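Local coordinates for Lmo2184 protein (Listeria monocytogenes serovar 1/2a, PDB 5JOQ) that probably binds heme, acting as the lipid-anchored substrate-binding component of an ABC transporter for iron acquisition, at residues A[118-121]-A[125-128]; A[224-229]-A[241-246]; A[265-270]-A[277-282]. All blocks are in the same frame, centred on the assembly; numbering follows the deposited sequence. Where two conformers were deposited one is given.

Contact 1: residues A[118-121]-A[125-128]; sequences LDFT and SMQT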
loop_
_atom_site.group_PDB
_atom_site.type_symbol
_atom_site.label_atom_id
_atom_site.label_comp_id
_atom_site.label_asym_id
_atom_site.label_seq_id
_atom_site.Cartn_x
_atom_site.Cartn_y
_atom_site.Cartn_z
ATOM N N LEU A 118 5.354 26.141 0.010
ATOM C CA LEU A 118 6.071 26.327 1.274
ATOM C C LEU A 118 7.206 25.314 1.397
ATOM O O LEU A 118 7.020 24.139 1.102
ATOM C CB LEU A 118 5.109 26.127 2.441
ATOM C CG LEU A 118 3.784 26.905 2.304
ATOM C CD1 LEU A 118 2.855 26.598 3.496
ATOM C CD2 LEU A 118 4.051 28.397 2.182
ATOM N N ASP A 119 8.383 25.765 1.835
ATOM C CA ASP A 119 9.549 24.879 1.913
ATOM C C ASP A 119 9.521 24.130 3.252
ATOM O O ASP A 119 9.833 24.706 4.307
ATOM C CB ASP A 119 10.837 25.687 1.770
ATOM C CG ASP A 119 12.070 24.787 1.691
ATOM O OD1 ASP A 119 11.942 23.583 1.983
ATOM O OD2 ASP A 119 13.151 25.266 1.317
ATOM N N PHE A 120 9.154 22.846 3.215
ATOM C CA PHE A 120 9.129 21.991 4.408
ATOM C C PHE A 120 10.267 20.950 4.407
ATOM O O PHE A 120 10.125 19.840 4.962
ATOM C CB PHE A 120 7.755 21.323 4.527
ATOM C CG PHE A 120 6.637 22.274 5.002
ATOM C CD1 PHE A 120 6.875 23.640 5.174
ATOM C CD2 PHE A 120 5.369 21.789 5.272
ATOM C CE1 PHE A 120 5.846 24.513 5.652
ATOM C CE2 PHE A 120 4.335 22.640 5.721
ATOM C CZ PHE A 120 4.557 23.979 5.907
ATOM N N THR A 121 11.400 21.276 3.776
ATOM C CA THR A 121 12.503 20.311 3.726
ATOM C C THR A 121 13.373 20.316 4.985
ATOM O O THR A 121 14.241 19.455 5.098
ATOM C CB THR A 121 13.391 20.558 2.500
ATOM O OG1 THR A 121 13.894 21.919 2.515
ATOM C CG2 THR A 121 12.559 20.342 1.193
ATOM N N SER A 125 13.286 25.661 7.888
ATOM C CA SER A 125 12.564 26.227 6.756
ATOM C C SER A 125 11.078 26.271 7.044
ATOM O O SER A 125 10.423 27.270 6.738
ATOM C CB SER A 125 12.848 25.432 5.472
ATOM O OG SER A 125 14.177 25.758 4.992
ATOM N N MET A 126 10.527 25.204 7.651
ATOM C CA MET A 126 9.111 25.241 8.039
ATOM C C MET A 126 8.824 26.414 8.979
ATOM O O MET A 126 7.798 27.093 8.849
ATOM C CB MET A 126 8.699 23.910 8.716
ATOM C CG MET A 126 7.221 23.894 9.114
ATOM S SD MET A 126 6.714 22.368 9.958
ATOM C CE MET A 126 7.664 22.501 11.503
ATOM N N GLN A 127 9.707 26.649 9.956
ATOM C CA GLN A 127 9.488 27.760 10.880
ATOM C C GLN A 127 9.521 29.116 10.171
ATOM O O GLN A 127 8.739 30.011 10.507
ATOM C CB GLN A 127 10.511 27.719 12.010
ATOM C CG GLN A 127 10.290 26.491 12.933
ATOM C CD GLN A 127 11.140 26.629 14.170
ATOM O OE1 GLN A 127 12.325 26.308 14.153
ATOM N NE2 GLN A 127 10.546 27.146 15.252
ATOM N N THR A 128 10.418 29.306 9.200
ATOM C CA THR A 128 10.371 30.559 8.430
ATOM C C THR A 128 9.049 30.684 7.663
ATOM O O THR A 128 8.474 31.788 7.551
ATOM C CB THR A 128 11.557 30.617 7.465
ATOM O OG1 THR A 128 12.782 30.668 8.224
ATOM C CG2 THR A 128 11.465 31.863 6.520
HETATM O O HOH W 1 13.579 27.538 2.636
#

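Contact 2: residues A[224-229]-A[241-246]; sequences ILRAAH and EEFKTN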
loop_
_atom_site.group_PDB
_atom_site.type_symbol
_atom_site.label_atom_id
_atom_site.label_comp_id
_atom_site.label_asym_id
_atom_site.label_seq_id
_atom_site.Cartn_x
_atom_site.Cartn_y
_atom_site.Cartn_z
ATOM N N ILE A 224 21.155 2.052 10.709
ATOM C CA ILE A 224 20.423 2.287 9.461
ATOM C C ILE A 224 18.974 2.592 9.809
ATOM O O ILE A 224 18.380 1.888 10.633
ATOM C CB ILE A 224 20.515 1.094 8.497
ATOM C CG1 ILE A 224 21.992 0.811 8.133
ATOM C CG2 ILE A 224 19.629 1.356 7.231
ATOM C CD1 ILE A 224 22.182 -0.525 7.366
ATOM N N LEU A 225 18.440 3.678 9.237
ATOM C CA LEU A 225 17.044 4.079 9.360
ATOM C C LEU A 225 16.382 3.922 8.000
ATOM O O LEU A 225 16.992 4.246 6.977
ATOM C CB LEU A 225 16.893 5.549 9.807
ATOM C CG LEU A 225 17.631 5.973 11.083
ATOM C CD1 LEU A 225 17.335 7.459 11.390
ATOM C CD2 LEU A 225 17.227 5.061 12.280
ATOM N N ARG A 226 15.134 3.421 7.988
ATOM C CA ARG A 226 14.398 3.226 6.737
ATOM C C ARG A 226 13.035 3.893 6.829
ATOM O O ARG A 226 12.398 3.873 7.880
ATOM C CB ARG A 226 14.197 1.712 6.415
ATOM C CG ARG A 226 15.525 0.927 6.207
ATOM C CD ARG A 226 15.213 -0.589 5.863
ATOM N NE ARG A 226 14.492 -1.237 6.980
ATOM C CZ ARG A 226 14.750 -2.463 7.414
ATOM N NH1 ARG A 226 15.713 -3.172 6.832
ATOM N NH2 ARG A 226 14.084 -2.969 8.446
ATOM N N ALA A 227 12.593 4.500 5.729
ATOM C CA ALA A 227 11.270 5.118 5.651
ATOM C C ALA A 227 10.587 4.640 4.374
ATOM O O ALA A 227 11.152 4.769 3.284
ATOM C CB ALA A 227 11.366 6.655 5.639
ATOM N N ALA A 228 9.364 4.120 4.504
ATOM C CA ALA A 228 8.530 3.794 3.351
ATOM C C ALA A 228 7.252 4.605 3.509
ATOM O O ALA A 228 6.247 4.091 3.990
ATOM C CB ALA A 228 8.258 2.298 3.268
ATOM N N HIS A 229 7.313 5.889 3.135
ATOM C CA HIS A 229 6.225 6.811 3.426
ATOM C C HIS A 229 4.913 6.325 2.797
ATOM O O HIS A 229 4.872 6.018 1.608
ATOM C CB HIS A 229 6.596 8.192 2.887
ATOM C CG HIS A 229 7.883 8.725 3.469
ATOM N ND1 HIS A 229 8.037 8.980 4.811
ATOM C CD2 HIS A 229 9.068 9.047 2.888
ATOM C CE1 HIS A 229 9.257 9.453 5.037
ATOM N NE2 HIS A 229 9.901 9.512 3.882
ATOM N N GLU A 241 12.192 -8.355 6.590
ATOM C CA GLU A 241 12.702 -9.708 6.388
ATOM C C GLU A 241 13.541 -9.809 5.113
ATOM O O GLU A 241 14.518 -10.559 5.068
ATOM C CB GLU A 241 11.559 -10.734 6.306
ATOM C CG GLU A 241 10.675 -10.802 7.508
ATOM C CD GLU A 241 11.341 -11.383 8.752
ATOM O OE1 GLU A 241 12.397 -12.058 8.693
ATOM O OE2 GLU A 241 10.750 -11.173 9.815
ATOM N N GLU A 242 13.151 -9.101 4.054
ATOM C CA GLU A 242 13.905 -9.211 2.810
ATOM C C GLU A 242 15.299 -8.593 2.953
ATOM O O GLU A 242 16.297 -9.167 2.497
ATOM C CB GLU A 242 13.127 -8.537 1.670
ATOM C CG GLU A 242 13.704 -8.911 0.267
ATOM C CD GLU A 242 15.039 -8.193 -0.103
ATOM O OE1 GLU A 242 15.261 -7.032 0.303
ATOM O OE2 GLU A 242 15.856 -8.811 -0.833
ATOM N N PHE A 243 15.378 -7.451 3.629
ATOM C CA PHE A 243 16.651 -6.741 3.825
ATOM C C PHE A 243 17.707 -7.646 4.446
ATOM O O PHE A 243 18.860 -7.684 3.977
ATOM C CB PHE A 243 16.379 -5.516 4.710
ATOM C CG PHE A 243 17.398 -4.375 4.611
ATOM C CD1 PHE A 243 17.215 -3.337 3.680
ATOM C CD2 PHE A 243 18.433 -4.278 5.524
ATOM C CE1 PHE A 243 18.122 -2.229 3.636
ATOM C CE2 PHE A 243 19.333 -3.179 5.504
ATOM C CZ PHE A 243 19.180 -2.170 4.558
ATOM N N LYS A 244 17.318 -8.426 5.479
ATOM C CA LYS A 244 18.228 -9.313 6.201
ATOM C C LYS A 244 18.767 -10.463 5.356
ATOM O O LYS A 244 19.777 -11.071 5.742
ATOM C CB LYS A 244 17.522 -9.924 7.434
ATOM C CG LYS A 244 17.049 -8.890 8.454
ATOM C CD LYS A 244 16.421 -9.548 9.710
ATOM C CE LYS A 244 14.961 -9.922 9.522
ATOM N NZ LYS A 244 14.396 -10.679 10.699
ATOM N N THR A 245 18.082 -10.853 4.278
ATOM C CA THR A 245 18.549 -11.962 3.425
ATOM C C THR A 245 19.333 -11.492 2.213
ATOM O O THR A 245 19.854 -12.325 1.463
ATOM C CB THR A 245 17.373 -12.778 2.891
ATOM O OG1 THR A 245 16.714 -11.993 1.865
ATOM C CG2 THR A 245 16.411 -13.107 4.017
ATOM N N ASN A 246 19.394 -10.190 1.988
ATOM C CA ASN A 246 19.888 -9.624 0.746
ATOM C C ASN A 246 21.400 -9.443 0.827
ATOM O O ASN A 246 21.883 -8.662 1.653
ATOM C CB ASN A 246 19.187 -8.281 0.525
ATOM C CG ASN A 246 19.402 -7.731 -0.857
ATOM O OD1 ASN A 246 20.450 -7.966 -1.489
ATOM N ND2 ASN A 246 18.410 -6.966 -1.341
#

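Contact 3: residues A[265-270]-A[277-282]; sequences ENLFGM and PEALKE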
loop_
_atom_site.group_PDB
_atom_site.type_symbol
_atom_site.label_atom_id
_atom_site.label_comp_id
_atom_site.label_asym_id
_atom_site.label_seq_id
_atom_site.Cartn_x
_atom_site.Cartn_y
_atom_site.Cartn_z
ATOM N N GLU A 265 5.938 5.371 9.738
ATOM C CA GLU A 265 5.502 6.166 8.607
ATOM C C GLU A 265 4.485 7.210 9.036
ATOM O O GLU A 265 4.388 8.284 8.474
ATOM C CB GLU A 265 4.972 5.232 7.516
ATOM C CG GLU A 265 4.279 5.906 6.373
ATOM C CD GLU A 265 2.828 6.126 6.654
ATOM O OE1 GLU A 265 2.243 5.339 7.412
ATOM O OE2 GLU A 265 2.285 7.087 6.111
ATOM N N ASN A 266 3.646 6.861 9.993
ATOM C CA ASN A 266 2.601 7.754 10.467
ATOM C C ASN A 266 3.170 9.002 11.127
ATOM O O ASN A 266 2.516 10.049 11.144
ATOM C CB ASN A 266 1.694 6.996 11.439
ATOM C CG ASN A 266 0.327 6.747 10.871
ATOM O OD1 ASN A 266 -0.568 7.578 11.008
ATOM N ND2 ASN A 266 0.155 5.608 10.216
ATOM N N LEU A 267 4.379 8.916 11.673
ATOM C CA LEU A 267 5.003 10.017 12.386
ATOM C C LEU A 267 6.132 10.694 11.613
ATOM O O LEU A 267 6.312 11.903 11.747
ATOM C CB LEU A 267 5.555 9.509 13.733
ATOM C CG LEU A 267 6.360 10.448 14.639
ATOM C CD1 LEU A 267 5.504 11.615 15.118
ATOM C CD2 LEU A 267 6.848 9.651 15.848
ATOM N N PHE A 268 6.883 9.953 10.799
ATOM C CA PHE A 268 8.009 10.463 10.009
ATOM C C PHE A 268 7.581 10.597 8.536
ATOM O O PHE A 268 7.744 9.664 7.742
ATOM C CB PHE A 268 9.208 9.505 10.122
ATOM C CG PHE A 268 9.813 9.447 11.507
ATOM C CD1 PHE A 268 10.827 10.323 11.863
ATOM C CD2 PHE A 268 9.388 8.498 12.419
ATOM C CE1 PHE A 268 11.399 10.281 13.137
ATOM C CE2 PHE A 268 9.956 8.433 13.713
ATOM C CZ PHE A 268 10.951 9.342 14.063
ATOM N N GLY A 269 7.068 11.749 8.157
ATOM C CA GLY A 269 6.743 11.952 6.759
ATOM C C GLY A 269 7.953 12.393 5.938
ATOM O O GLY A 269 9.025 12.658 6.479
ATOM N N MET A 270 7.757 12.486 4.615
ATOM C CA MET A 270 8.846 12.895 3.729
ATOM C C MET A 270 9.236 14.356 3.959
ATOM O O MET A 270 10.400 14.721 3.749
ATOM C CB MET A 270 8.445 12.700 2.264
ATOM C CG MET A 270 9.626 12.360 1.368
ATOM S SD MET A 270 9.112 11.883 -0.321
ATOM C CE MET A 270 8.981 13.543 -1.000
ATOM N N PRO A 277 8.304 17.859 16.738
ATOM C CA PRO A 277 8.862 17.630 18.079
ATOM C C PRO A 277 8.728 16.160 18.490
ATOM O O PRO A 277 9.672 15.611 19.005
ATOM C CB PRO A 277 8.041 18.549 18.973
ATOM C CG PRO A 277 7.703 19.678 18.085
ATOM C CD PRO A 277 7.266 18.970 16.861
ATOM N N GLU A 278 7.592 15.533 18.234
ATOM C CA GLU A 278 7.446 14.138 18.592
ATOM C C GLU A 278 8.452 13.277 17.806
ATOM O O GLU A 278 9.093 12.419 18.362
ATOM C CB GLU A 278 6.025 13.670 18.339
ATOM C CG GLU A 278 5.759 12.252 18.783
ATOM C CD GLU A 278 4.325 11.798 18.550
ATOM O OE1 GLU A 278 3.501 12.592 18.076
ATOM O OE2 GLU A 278 4.035 10.625 18.843
ATOM N N ALA A 279 8.583 13.557 16.521
ATOM C CA ALA A 279 9.508 12.823 15.658
ATOM C C ALA A 279 10.940 12.962 16.149
ATOM O O ALA A 279 11.693 11.978 16.194
ATOM C CB ALA A 279 9.393 13.328 14.221
ATOM N N LEU A 280 11.337 14.179 16.525
ATOM C CA LEU A 280 12.699 14.384 17.009
ATOM C C LEU A 280 12.955 13.610 18.301
ATOM O O LEU A 280 14.060 13.097 18.520
ATOM C CB LEU A 280 12.952 15.881 17.212
ATOM C CG LEU A 280 14.396 16.304 17.404
ATOM C CD1 LEU A 280 15.249 15.862 16.222
ATOM C CD2 LEU A 280 14.473 17.840 17.616
ATOM N N LYS A 281 11.957 13.518 19.179
ATOM C CA LYS A 281 12.137 12.774 20.426
ATOM C C LYS A 281 12.253 11.276 20.166
ATOM O O LYS A 281 12.995 10.564 20.864
ATOM C CB LYS A 281 10.963 13.037 21.359
ATOM C CG LYS A 281 10.895 14.446 21.921
ATOM C CD LYS A 281 9.611 14.690 22.757
ATOM C CE LYS A 281 9.314 16.205 22.881
ATOM N NZ LYS A 281 7.849 16.551 22.953
ATOM N N GLU A 282 11.457 10.765 19.224
ATOM C CA GLU A 282 11.582 9.361 18.842
ATOM C C GLU A 282 12.940 9.107 18.178
ATOM O O GLU A 282 13.578 8.071 18.420
ATOM C CB GLU A 282 10.406 8.988 17.932
ATOM C CG GLU A 282 10.136 7.529 17.795
ATOM C CD GLU A 282 9.946 6.863 19.152
ATOM O OE1 GLU A 282 9.258 7.430 20.053
ATOM O OE2 GLU A 282 10.552 5.791 19.315
#

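Contact 1: residues A[118-121]-A[125-128]
Met126 lies across the aromatic ring of Phe120, and its side chain can be followed over it atom by atom. CB starts near the rim, 4.0 Å from Phe120 CD1. With CG anti to the backbone N (chi1 -179°) and the next torsion also extended, the chain passes above the ring: CG comes within 3.8 Å of Phe120 CE1 and makes a CH-pi contact with the face. SD then stands 4.7 Å from the ring centroid and 2° off the normal, a Met-aromatic contact, before the bend at chi3 (66°) carries CE away. Ile44 and Ile47 of helix 42-50 also pack on Phe120, while its backbone bonds to Ala272.

The neighbouring pair is polar. Ser125 CB packs 3.3 Å from Asp119 O, and a water that donates to Asp119 OD2 at 2.7 Å lies 3.0 Å from Ser125 OG, bridging the two side chains. The other carboxylate oxygen serves its own loop: Asp119 OD1 accepts from Thr121 N at 3.0 Å, forming an Asx turn, and from Thr121 OG1 at 2.6 Å through its syn lone pair.

This turn leads from strand 115-118, an edge strand of the parallel sheet in the N-terminal lobe, into helix 123-136. A buried sulfur-aromatic half ties the helix to the interior, whereas the partly exposed carboxylate is linked to Ser125 by a single bridging water.

Contact 2: residues A[224-229]-A[241-246]
Arg226 and Phe243 meet head-on, the arginine reaching out from strand 223-227 and the phenylalanine from helix 233-245. The guanidinium does not lie flat on the ring. The two planes are 79° apart, so an edge of the guanidinium is directed at the ring face, and NH1 comes to 3.0 Å from Phe243 CG, a notably tight approach offset toward the ring's rim. CZ is 4.6 Å from the ring centroid and 21° off the normal, which makes the pair a cation-pi contact of the perpendicular kind. Further back along the same side chain, Arg226 CD covers another part of that face, 4.3 Å from the centroid, in a CH-pi contact; the bend at chi3 (-62°) lets the methylene and the nitrogen share the ring. Ile224 meets Phe243 differently, its CD1 lying at the ring edge 4.3 Å from CE2.

Strand 223-227 and strand 260-262 are parallel neighbours in the sheet of the C-terminal lobe, and the chain between them runs through helix 233-245, a beta-alpha-beta crossover. Arg226 ties the first strand to the crossover helix, through a salt bridge from NH2 to Asp240, and to the neighbouring strand, through another from NE to Asp262. The buried positive charge is probably balanced by the two carboxylates as well as placed over an aromatic ring. Phe243 in turn stacks with Trp249.

On the helix itself, Lys244 NZ bridges to Glu241 OE1 at 3.1 Å from above the carboxylate plane. Glu242 O accepts from both Thr245 N and Thr245 OG1, the latter at 2.9 Å, and Asn246 OD1 provides the N-cap of the following helix by bonding to Ile248 N.

Contact 3: residues A[265-270]-A[277-282]
Leu267 and Phe268, consecutive residues of the loop after strand 260-262 of the C-terminal lobe, pack against one side of helix 276-288. The first helix residue they meet is Glu278. Its side chain is fully extended, with CG anti to the backbone N (chi1 -176°), and Leu267 slants across it: CD1 touches the aliphatic stem at CG, 3.7 Å away, and lies over the flat face of the carboxylate, 3.6 Å from CD. The exposed glutamate therefore offers Leu267 its methylenes alongside and one face of its head group rather than a polar bond.

One residue on, Ala279 takes both loop side chains. Its CB is 4.2 Å from Leu267 CG and 3.8 Å from Phe268 CE1, and the small methyl lets the ring settle close to the backbone, with Phe268 CZ 3.5 Å from Ala279 O. Leu280 turns to the other side, toward Ile154 and Val157 of the long helix 140-161.

A turn later comes Glu282. Its CB lies 3.9 Å from Phe268 CZ and 4.2 Å from Leu267 CD2, so one methylene touches the ends of both side chains. The bend at chi2 (55°) then takes its carboxylate away from the loop, and the carboxylate plane stands 82° from the phenylalanine ring. Ile188 and Leu191 of helix 187-194, together with Met283 and Met286, also pack on Phe268.

Van der Waals packing thus joins the loop to the C-terminal helix. Glu278 keeps one carboxylate face against a methyl, probably leaving its oxygens to solvent at their edges, whereas Glu282 contributes carbon alone.

Overall arrangement
The three contacts follow one another along the chain without overlap. Contact 1 belongs to the N-terminal lobe and contact 2 to the C-terminal lobe, on opposite sides of the chain's centre, their centres 28 Å and nearest atoms about 10 Å apart. Contact 3 lies between them, 16 Å from contact 1 and 18 Å from contact 2, centre to centre. Its nearest atoms stay about 5 Å from those of contact 1, yet it packs directly on contact 2, where His229 ND1 is 3.0 Å from Phe268 O. As in this family, the lobes, joined by a long helix, here probably 140-161, would enclose the ligand cleft. Glu234 of the third subunit lies close to His229 and Glu265.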